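Long-range contacts in extracellular protein containing a SCP domain (Bacillus anthracis, PDB 4IFA), which is of unknown function but is an extracellular protein with an SCP (CAP-superfamily) domain, considered a vaccine candidate with a possible part in virulence: residues Met257-Tyr262 and Gly326-Phe331; Ala300-Trp305 and Tyr332-Ile337. All blocks are in the same frame, centred on the assembly; numbering follows the deposited sequence.

Interaction 1: residues Met257-Tyr262 and Gly326-Phe331; sequences MKDNNY and GVYDKF
Lys258, in the last turns of helix 244-260, lays its side chain over the tight turn from Tyr328 to Phe331, and its atoms in turn meet two rings and a carboxylate. Its CB sits above the face of the Phe331 ring, 4.1 Å from the centroid and 23° off the normal, the geometry of a CH-pi contact. CG comes in at the edge of the Tyr328 ring, near its plane, 3.9 Å from CE2. With CG anti to the backbone N (chi1 170°), the bend at chi2 (79°) swings CD toward Phe331, 3.5 Å from CE2 of that ring. A second bend at the end delivers NZ to Asp329, where it forms a salt bridge of 2.8 Å to OD2, using the anti lone pair of that oxygen. Met257, a selenomethionine, extends the apolar patch: its CB is 3.7 Å from Phe331 CD1. At the outer margin one water bridges the phenol and a carboxylate, 2.6 Å from Tyr328 OH and 2.6 Å from Asp259 OD1, to which it donates; Asp259 OD2 is paired with Lys255.

The turn is type II', with Tyr328 and Phe331 bonded both ways through their backbones, which identifies a two-residue beta hairpin. The helix closes in a Schellman motif at Asn261. The contact therefore sets the C-terminal end of helix 244-260 against the hairpin joining strands 322-328 and 331-338. Helix 210-234 touches the same hairpin through Val327, and its Glu217 accepts the backbone N-H of Asp329.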
HETATM    1  N   MSE A 257      -2.439  -3.672 -21.193  1.00 23.72           N
HETATM    2  CA  MSE A 257      -0.972  -3.694 -20.992  1.00 23.60           C
HETATM    3  C   MSE A 257      -0.427  -5.091 -20.730  1.00 25.16           C
HETATM    4  O   MSE A 257       0.592  -5.486 -21.292  1.00 25.18           O
HETATM    5  CB  MSE A 257      -0.563  -2.750 -19.859  1.00 23.36           C
HETATM    6  CG  MSE A 257      -0.717  -1.275 -20.204  1.00 23.86           C
HETATM    7 SE   MSE A 257       0.040  -0.088 -18.842  1.00 22.23          SE
HETATM    8  CE  MSE A 257      -1.246  -0.443 -17.454  1.00 24.87           C
ATOM      9  N   LYS A 258      -1.124  -5.837 -19.889  1.00 25.38           N
ATOM     10  CA  LYS A 258      -0.714  -7.205 -19.539  1.00 26.57           C
ATOM     11  C   LYS A 258      -0.824  -8.092 -20.762  1.00 26.51           C
ATOM     12  O   LYS A 258       0.131  -8.793 -21.146  1.00 28.53           O
ATOM     13  CB  LYS A 258      -1.647  -7.735 -18.443  1.00 25.20           C
ATOM     14  CG  LYS A 258      -1.566  -9.244 -18.066  1.00 34.32           C
ATOM     15  CD  LYS A 258      -0.439  -9.576 -17.198  1.00 36.06           C
ATOM     16  CE  LYS A 258      -0.318 -11.089 -16.914  1.00 40.03           C
ATOM     17  NZ  LYS A 258      -1.485 -11.598 -16.138  1.00 44.47           N
ATOM     18  N   ASP A 259      -1.982  -8.049 -21.409  1.00 26.63           N
ATOM     19  CA  ASP A 259      -2.243  -8.944 -22.555  1.00 28.15           C
ATOM     20  C   ASP A 259      -1.349  -8.663 -23.773  1.00 28.35           C
ATOM     21  O   ASP A 259      -0.864  -9.598 -24.436  1.00 30.37           O
ATOM     22  CB  ASP A 259      -3.692  -8.812 -23.011  1.00 29.81           C
ATOM     23  CG  ASP A 259      -4.711  -9.459 -22.059  1.00 31.04           C
ATOM     24  OD1 ASP A 259      -4.332 -10.172 -21.115  1.00 34.68           O
ATOM     25  OD2 ASP A 259      -5.933  -9.245 -22.333  1.00 35.81           O
ATOM     26  N   ASN A 260      -1.097  -7.386 -24.047  1.00 26.81           N
ATOM     27  CA  ASN A 260      -0.343  -6.972 -25.225  1.00 26.93           C
ATOM     28  C   ASN A 260       1.091  -6.541 -25.000  1.00 26.59           C
ATOM     29  O   ASN A 260       1.730  -5.967 -25.884  1.00 27.98           O
ATOM     30  CB  ASN A 260      -1.219  -5.941 -25.982  1.00 27.30           C
ATOM     31  CG  ASN A 260      -2.479  -6.585 -26.524  1.00 30.40           C
ATOM     32  OD1 ASN A 260      -2.408  -7.568 -27.253  1.00 32.99           O
ATOM     33  ND2 ASN A 260      -3.645  -6.076 -26.106  1.00 33.07           N
ATOM     34  N   ASN A 261       1.620  -6.865 -23.816  1.00 26.83           N
ATOM     35  CA  ASN A 261       3.058  -6.727 -23.583  1.00 25.41           C
ATOM     36  C   ASN A 261       3.658  -5.368 -23.876  1.00 26.86           C
ATOM     37  O   ASN A 261       4.676  -5.248 -24.557  1.00 28.89           O
ATOM     38  CB  ASN A 261       3.774  -7.853 -24.306  1.00 28.54           C
ATOM     39  CG  ASN A 261       3.395  -9.165 -23.732  1.00 27.98           C
ATOM     40  OD1 ASN A 261       3.938  -9.555 -22.703  1.00 30.57           O
ATOM     41  ND2 ASN A 261       2.437  -9.850 -24.358  1.00 30.09           N
ATOM     42  N   TYR A 262       2.985  -4.346 -23.333  1.00 26.74           N
ATOM     43  CA  TYR A 262       3.499  -2.976 -23.407  1.00 26.98           C
ATOM     44  C   TYR A 262       3.188  -2.265 -22.087  1.00 24.95           C
ATOM     45  O   TYR A 262       2.412  -2.734 -21.263  1.00 25.39           O
ATOM     46  CB  TYR A 262       2.931  -2.227 -24.612  1.00 26.63           C
ATOM     47  CG  TYR A 262       1.536  -1.687 -24.370  1.00 26.73           C
ATOM     48  CD1 TYR A 262       1.367  -0.385 -23.920  1.00 25.08           C
ATOM     49  CD2 TYR A 262       0.401  -2.479 -24.554  1.00 26.78           C
ATOM     50  CE1 TYR A 262       0.108   0.119 -23.657  1.00 24.95           C
ATOM     51  CE2 TYR A 262      -0.871  -1.984 -24.300  1.00 27.47           C
ATOM     52  CZ  TYR A 262      -1.003  -0.680 -23.828  1.00 24.27           C
ATOM     53  OH  TYR A 262      -2.251  -0.140 -23.561  1.00 24.89           O
ATOM     54  N   GLY A 326      -7.999   0.798 -11.416  1.00 19.37           N
ATOM     55  CA  GLY A 326      -8.212  -0.499 -12.076  1.00 19.54           C
ATOM     56  C   GLY A 326      -6.949  -1.327 -12.009  1.00 19.23           C
ATOM     57  O   GLY A 326      -5.881  -0.869 -12.404  1.00 20.97           O
ATOM     58  N   VAL A 327      -7.082  -2.563 -11.563  1.00 19.68           N
ATOM     59  CA  VAL A 327      -5.966  -3.494 -11.367  1.00 19.63           C
ATOM     60  C   VAL A 327      -6.285  -4.790 -12.090  1.00 20.48           C
ATOM     61  O   VAL A 327      -7.425  -5.249 -12.072  1.00 21.33           O
ATOM     62  CB  VAL A 327      -5.717  -3.752  -9.855  1.00 19.43           C
ATOM     63  CG1 VAL A 327      -4.635  -4.799  -9.647  1.00 20.89           C
ATOM     64  CG2 VAL A 327      -5.412  -2.409  -9.108  1.00 19.14           C
ATOM     65  N   TYR A 328      -5.279  -5.330 -12.786  1.00 20.79           N
ATOM     66  CA  TYR A 328      -5.379  -6.602 -13.486  1.00 22.64           C
ATOM     67  C   TYR A 328      -4.053  -7.314 -13.244  1.00 22.17           C
ATOM     68  O   TYR A 328      -3.003  -6.843 -13.674  1.00 23.07           O
ATOM     69  CB  TYR A 328      -5.641  -6.411 -14.981  1.00 23.37           C
ATOM     70  CG  TYR A 328      -5.973  -7.679 -15.700  1.00 27.25           C
ATOM     71  CD1 TYR A 328      -7.256  -8.175 -15.643  1.00 28.13           C
ATOM     72  CD2 TYR A 328      -5.004  -8.379 -16.387  1.00 28.21           C
ATOM     73  CE1 TYR A 328      -7.599  -9.375 -16.317  1.00 31.65           C
ATOM     74  CE2 TYR A 328      -5.325  -9.552 -17.060  1.00 32.18           C
ATOM     75  CZ  TYR A 328      -6.624 -10.037 -17.008  1.00 30.63           C
ATOM     76  OH  TYR A 328      -6.958 -11.228 -17.666  1.00 35.71           O
ATOM     77  N   ASP A 329      -4.102  -8.412 -12.492  1.00 24.96           N
ATOM     78  CA  ASP A 329      -2.903  -9.091 -12.005  1.00 25.43           C
ATOM     79  C   ASP A 329      -2.017  -8.024 -11.327  1.00 23.77           C
ATOM     80  O   ASP A 329      -2.507  -7.327 -10.446  1.00 26.02           O
ATOM     81  CB  ASP A 329      -2.210  -9.900 -13.118  1.00 27.01           C
ATOM     82  CG  ASP A 329      -1.280 -11.020 -12.575  1.00 31.07           C
ATOM     83  OD1 ASP A 329      -1.001 -11.116 -11.346  1.00 37.99           O
ATOM     84  OD2 ASP A 329      -0.889 -11.878 -13.401  1.00 36.48           O
ATOM     85  N   LYS A 330      -0.758  -7.881 -11.722  1.00 24.05           N
ATOM     86  CA  LYS A 330       0.100  -6.862 -11.116  1.00 22.74           C
ATOM     87  C   LYS A 330       0.292  -5.636 -11.984  1.00 21.29           C
ATOM     88  O   LYS A 330       1.353  -5.047 -11.987  1.00 21.64           O
ATOM     89  CB  LYS A 330       1.439  -7.477 -10.633  1.00 23.98           C
ATOM     90  CG  LYS A 330       1.205  -8.534  -9.522  1.00 28.25           C
ATOM     91  CD  LYS A 330       2.509  -9.032  -8.969  1.00 31.39           C
ATOM     92  CE  LYS A 330       2.270 -10.106  -7.933  1.00 35.65           C
ATOM     93  NZ  LYS A 330       3.547 -10.804  -7.576  1.00 41.83           N
ATOM     94  N   PHE A 331      -0.772  -5.245 -12.715  1.00 20.71           N
ATOM     95  CA  PHE A 331      -0.804  -4.008 -13.479  1.00 19.40           C
ATOM     96  C   PHE A 331      -1.831  -3.133 -12.769  1.00 19.39           C
ATOM     97  O   PHE A 331      -2.983  -3.539 -12.587  1.00 20.78           O
ATOM     98  CB  PHE A 331      -1.171  -4.269 -14.965  1.00 19.74           C
ATOM     99  CG  PHE A 331      -0.050  -4.858 -15.768  1.00 21.19           C
ATOM    100  CD1 PHE A 331       0.705  -4.068 -16.638  1.00 23.51           C
ATOM    101  CD2 PHE A 331       0.327  -6.177 -15.567  1.00 25.09           C
ATOM    102  CE1 PHE A 331       1.771  -4.607 -17.306  1.00 23.47           C
ATOM    103  CE2 PHE A 331       1.391  -6.719 -16.265  1.00 24.98           C
ATOM    104  CZ  PHE A 331       2.104  -5.906 -17.106  1.00 23.67           C
TER
HETATM  105  O   HOH W   1      -6.118 -11.691 -20.064  1.00 46.47           O

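Interaction 2: residues Ala300-Trp305 and Tyr332-Ile337; sequences AALQGW and YTQNFI
The indole of Trp305 and the carboxamide of Gln334 lie almost flat against each other where a helix packs on the sheet of the alpha-beta-alpha sandwich of the SCP (CAP) fold. Their planes are 15° apart and the two side chains slide past each other in opposite directions, with Gln334 OE1 3.3 Å from Trp305 CE3. The Gln334 chain is extended beyond CG, which carries the carboxamide out along the indole. Ala301 O lies over the other indole face, 3.5 Å above the plane of Trp305 and near its rim. Two groups sit at the indole edge, close to its plane: CD1 of Leu302 and the backbone O of Tyr332, the latter 3.5 Å from CZ2 of Trp305. The second ring, that of Tyr332, has Ala301 CB over one face, 4.0 Å from the centroid and 18° off the normal, a CH-pi contact.

The short axes of helix 300-305 and strand 332-337 pass 10.0 Å apart at -58°. Tyr332 and Gln334 project toward the helix, whereas Thr333 faces the other layer, where helix 244-260 lies. Helix 309-315 borders the contact through Leu315, which touches Leu302 and Gln334. Trp305 NE1 bonds to Ile291 O, Gln334 OE1 takes a bond from Asn290 ND2, and Tyr332 OH bonds to His295 O. Between the two aromatic residues, CH2 of Trp305 rests 3.8 Å from CB of Tyr332.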
ATOM      1  N   ALA A 300       2.351  -1.232  -2.352  1.00 18.45           N
ATOM      2  CA  ALA A 300       3.669  -1.046  -2.935  1.00 18.71           C
ATOM      3  C   ALA A 300       3.635  -0.185  -4.180  1.00 17.13           C
ATOM      4  O   ALA A 300       4.488   0.724  -4.370  1.00 18.90           O
ATOM      5  CB  ALA A 300       4.312  -2.425  -3.246  1.00 19.07           C
ATOM      6  N   ALA A 301       2.644  -0.393  -5.042  1.00 17.59           N
ATOM      7  CA  ALA A 301       2.522   0.450  -6.247  1.00 16.89           C
ATOM      8  C   ALA A 301       2.334   1.899  -5.897  1.00 16.40           C
ATOM      9  O   ALA A 301       2.980   2.773  -6.479  1.00 17.48           O
ATOM     10  CB  ALA A 301       1.354  -0.001  -7.141  1.00 17.76           C
ATOM     11  N   LEU A 302       1.454   2.187  -4.955  1.00 17.57           N
ATOM     12  CA  LEU A 302       1.180   3.581  -4.577  1.00 16.17           C
ATOM     13  C   LEU A 302       2.450   4.264  -3.996  1.00 16.68           C
ATOM     14  O   LEU A 302       2.715   5.467  -4.250  1.00 17.33           O
ATOM     15  CB  LEU A 302       0.010   3.659  -3.591  1.00 17.52           C
ATOM     16  CG  LEU A 302      -0.366   5.036  -3.094  1.00 17.70           C
ATOM     17  CD1 LEU A 302      -0.767   5.933  -4.248  1.00 18.53           C
ATOM     18  CD2 LEU A 302      -1.523   4.872  -2.114  1.00 17.96           C
ATOM     19  N   GLN A 303       3.251   3.529  -3.226  0.50 16.66           N
ATOM     20  CA  GLN A 303       4.480   4.092  -2.670  0.50 17.27           C
ATOM     21  C   GLN A 303       5.490   4.373  -3.780  0.50 17.48           C
ATOM     22  O   GLN A 303       6.299   5.298  -3.671  0.50 18.02           O
ATOM     23  CB  GLN A 303       5.047   3.227  -1.552  0.50 17.61           C
ATOM     24  CG  GLN A 303       4.221   3.338  -0.286  0.50 15.88           C
ATOM     25  CD  GLN A 303       4.215   4.752   0.254  0.50 19.02           C
ATOM     26  OE1 GLN A 303       3.156   5.373   0.448  0.50 19.26           O
ATOM     27  NE2 GLN A 303       5.401   5.285   0.486  0.50 19.25           N
ATOM     28  N   GLY A 304       5.444   3.586  -4.850  1.00 18.16           N
ATOM     29  CA  GLY A 304       6.271   3.857  -6.028  1.00 19.12           C
ATOM     30  C   GLY A 304       5.820   5.151  -6.688  1.00 18.34           C
ATOM     31  O   GLY A 304       6.649   6.007  -7.079  1.00 19.89           O
ATOM     32  N   TRP A 305       4.512   5.361  -6.810  1.00 18.27           N
ATOM     33  CA  TRP A 305       3.984   6.597  -7.396  1.00 18.23           C
ATOM     34  C   TRP A 305       4.312   7.833  -6.558  1.00 17.69           C
ATOM     35  O   TRP A 305       4.711   8.889  -7.069  1.00 18.44           O
ATOM     36  CB  TRP A 305       2.479   6.529  -7.637  1.00 17.12           C
ATOM     37  CG  TRP A 305       2.079   5.537  -8.680  1.00 16.85           C
ATOM     38  CD1 TRP A 305       2.752   5.276  -9.847  1.00 19.91           C
ATOM     39  CD2 TRP A 305       0.870   4.750  -8.732  1.00 16.66           C
ATOM     40  NE1 TRP A 305       2.061   4.355 -10.595  1.00 19.09           N
ATOM     41  CE2 TRP A 305       0.910   4.009  -9.937  1.00 16.85           C
ATOM     42  CE3 TRP A 305      -0.208   4.562  -7.873  1.00 17.40           C
ATOM     43  CZ2 TRP A 305      -0.113   3.117 -10.277  1.00 18.61           C
ATOM     44  CZ3 TRP A 305      -1.178   3.661  -8.200  1.00 17.45           C
ATOM     45  CH2 TRP A 305      -1.141   2.980  -9.403  1.00 17.75           C
ATOM     46  N   TYR A 332      -1.389  -1.947 -12.388  1.00 18.96           N
ATOM     47  CA  TYR A 332      -2.156  -1.007 -11.585  1.00 18.28           C
ATOM     48  C   TYR A 332      -2.287   0.318 -12.283  1.00 17.32           C
ATOM     49  O   TYR A 332      -1.290   0.900 -12.736  1.00 18.62           O
ATOM     50  CB  TYR A 332      -1.396  -0.736 -10.259  1.00 18.70           C
ATOM     51  CG  TYR A 332      -0.924  -1.979  -9.510  1.00 17.65           C
ATOM     52  CD1 TYR A 332      -1.698  -2.548  -8.495  1.00 19.19           C
ATOM     53  CD2 TYR A 332       0.300  -2.557  -9.785  1.00 17.64           C
ATOM     54  CE1 TYR A 332      -1.282  -3.644  -7.794  1.00 19.85           C
ATOM     55  CE2 TYR A 332       0.723  -3.694  -9.077  1.00 20.01           C
ATOM     56  CZ  TYR A 332      -0.062  -4.224  -8.084  1.00 18.42           C
ATOM     57  OH  TYR A 332       0.344  -5.345  -7.390  1.00 20.32           O
ATOM     58  N   THR A 333      -3.537   0.792 -12.435  1.00 18.00           N
ATOM     59  CA  THR A 333      -3.805   2.052 -13.101  1.00 18.23           C
ATOM     60  C   THR A 333      -4.725   2.943 -12.285  1.00 17.47           C
ATOM     61  O   THR A 333      -5.800   2.520 -11.881  1.00 19.09           O
ATOM     62  CB  THR A 333      -4.493   1.799 -14.475  1.00 18.40           C
ATOM     63  OG1 THR A 333      -3.627   1.029 -15.322  1.00 19.29           O
ATOM     64  CG2 THR A 333      -4.845   3.078 -15.215  1.00 19.48           C
ATOM     65  N   GLN A 334      -4.285   4.180 -12.074  1.00 17.16           N
ATOM     66  CA  GLN A 334      -5.133   5.242 -11.530  1.00 17.70           C
ATOM     67  C   GLN A 334      -5.550   6.132 -12.677  1.00 17.56           C
ATOM     68  O   GLN A 334      -4.685   6.618 -13.428  1.00 18.44           O
ATOM     69  CB  GLN A 334      -4.371   6.122 -10.538  1.00 18.74           C
ATOM     70  CG  GLN A 334      -4.037   5.487  -9.213  1.00 18.07           C
ATOM     71  CD  GLN A 334      -3.208   6.398  -8.320  1.00 17.99           C
ATOM     72  OE1 GLN A 334      -2.249   7.031  -8.769  1.00 18.10           O
ATOM     73  NE2 GLN A 334      -3.587   6.494  -7.032  1.00 17.99           N
ATOM     74  N   ASN A 335      -6.852   6.416 -12.770  1.00 18.30           N
ATOM     75  CA  ASN A 335      -7.363   7.430 -13.684  1.00 17.90           C
ATOM     76  C   ASN A 335      -8.062   8.493 -12.830  1.00 18.45           C
ATOM     77  O   ASN A 335      -9.060   8.249 -12.145  1.00 19.37           O
ATOM     78  CB  ASN A 335      -8.268   6.868 -14.783  1.00 19.12           C
ATOM     79  CG  ASN A 335      -7.508   6.142 -15.883  1.00 20.23           C
ATOM     80  OD1 ASN A 335      -6.236   6.116 -15.933  1.00 22.30           O
ATOM     81  ND2 ASN A 335      -8.267   5.530 -16.774  1.00 19.29           N
ATOM     82  N   PHE A 336      -7.496   9.698 -12.863  1.00 18.88           N
ATOM     83  CA  PHE A 336      -7.981  10.848 -12.121  1.00 19.35           C
ATOM     84  C   PHE A 336      -8.830  11.680 -13.067  1.00 19.66           C
ATOM     85  O   PHE A 336      -8.490  11.837 -14.245  1.00 20.48           O
ATOM     86  CB  PHE A 336      -6.797  11.738 -11.667  1.00 18.95           C
ATOM     87  CG  PHE A 336      -5.824  11.094 -10.721  1.00 18.24           C
ATOM     88  CD1 PHE A 336      -5.965  11.287  -9.359  1.00 19.72           C
ATOM     89  CD2 PHE A 336      -4.766  10.332 -11.190  1.00 18.35           C
ATOM     90  CE1 PHE A 336      -5.077  10.717  -8.475  1.00 20.53           C
ATOM     91  CE2 PHE A 336      -3.884   9.729 -10.312  1.00 18.76           C
ATOM     92  CZ  PHE A 336      -4.047   9.937  -8.951  1.00 19.91           C
ATOM     93  N   ILE A 337      -9.925  12.242 -12.559  1.00 20.60           N
ATOM     94  CA  ILE A 337     -10.769  13.136 -13.349  1.00 22.37           C
ATOM     95  C   ILE A 337     -11.220  14.343 -12.557  1.00 23.07           C
ATOM     96  O   ILE A 337     -11.160  14.388 -11.324  1.00 21.97           O
ATOM     97  CB  ILE A 337     -12.032  12.451 -13.926  1.00 24.72           C
ATOM     98  CG1 ILE A 337     -12.903  11.865 -12.800  1.00 25.56           C
ATOM     99  CG2 ILE A 337     -11.621  11.302 -14.915  1.00 25.15           C
ATOM    100  CD1 ILE A 337     -14.297  11.429 -13.302  1.00 31.36           C
TER

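In the fold
Interactions 1 and 2 lie on consecutive parts of one hairpin, Phe331 closing the first and Tyr332 opening the second, and their centres are about 13 Å apart. Gly326 N and Thr333 O, 2.8 Å apart, make a probable hydrogen bond between the neighbouring strands. The SE-methyl of Met257 from interaction 1 packs 3.5 Å (CE to OG1) from Thr333, whose side chain points away from helix 300-305; the two contacts thus bring helices 244-260 and 298-306 to different faces of the sheet. Val327 CG2 and Tyr332 CD1 also touch, at 3.8 Å. A bound PEG, probably from the crystallisation liquor, approaches the side chain of Phe331 to about 3 Å between nearest atoms.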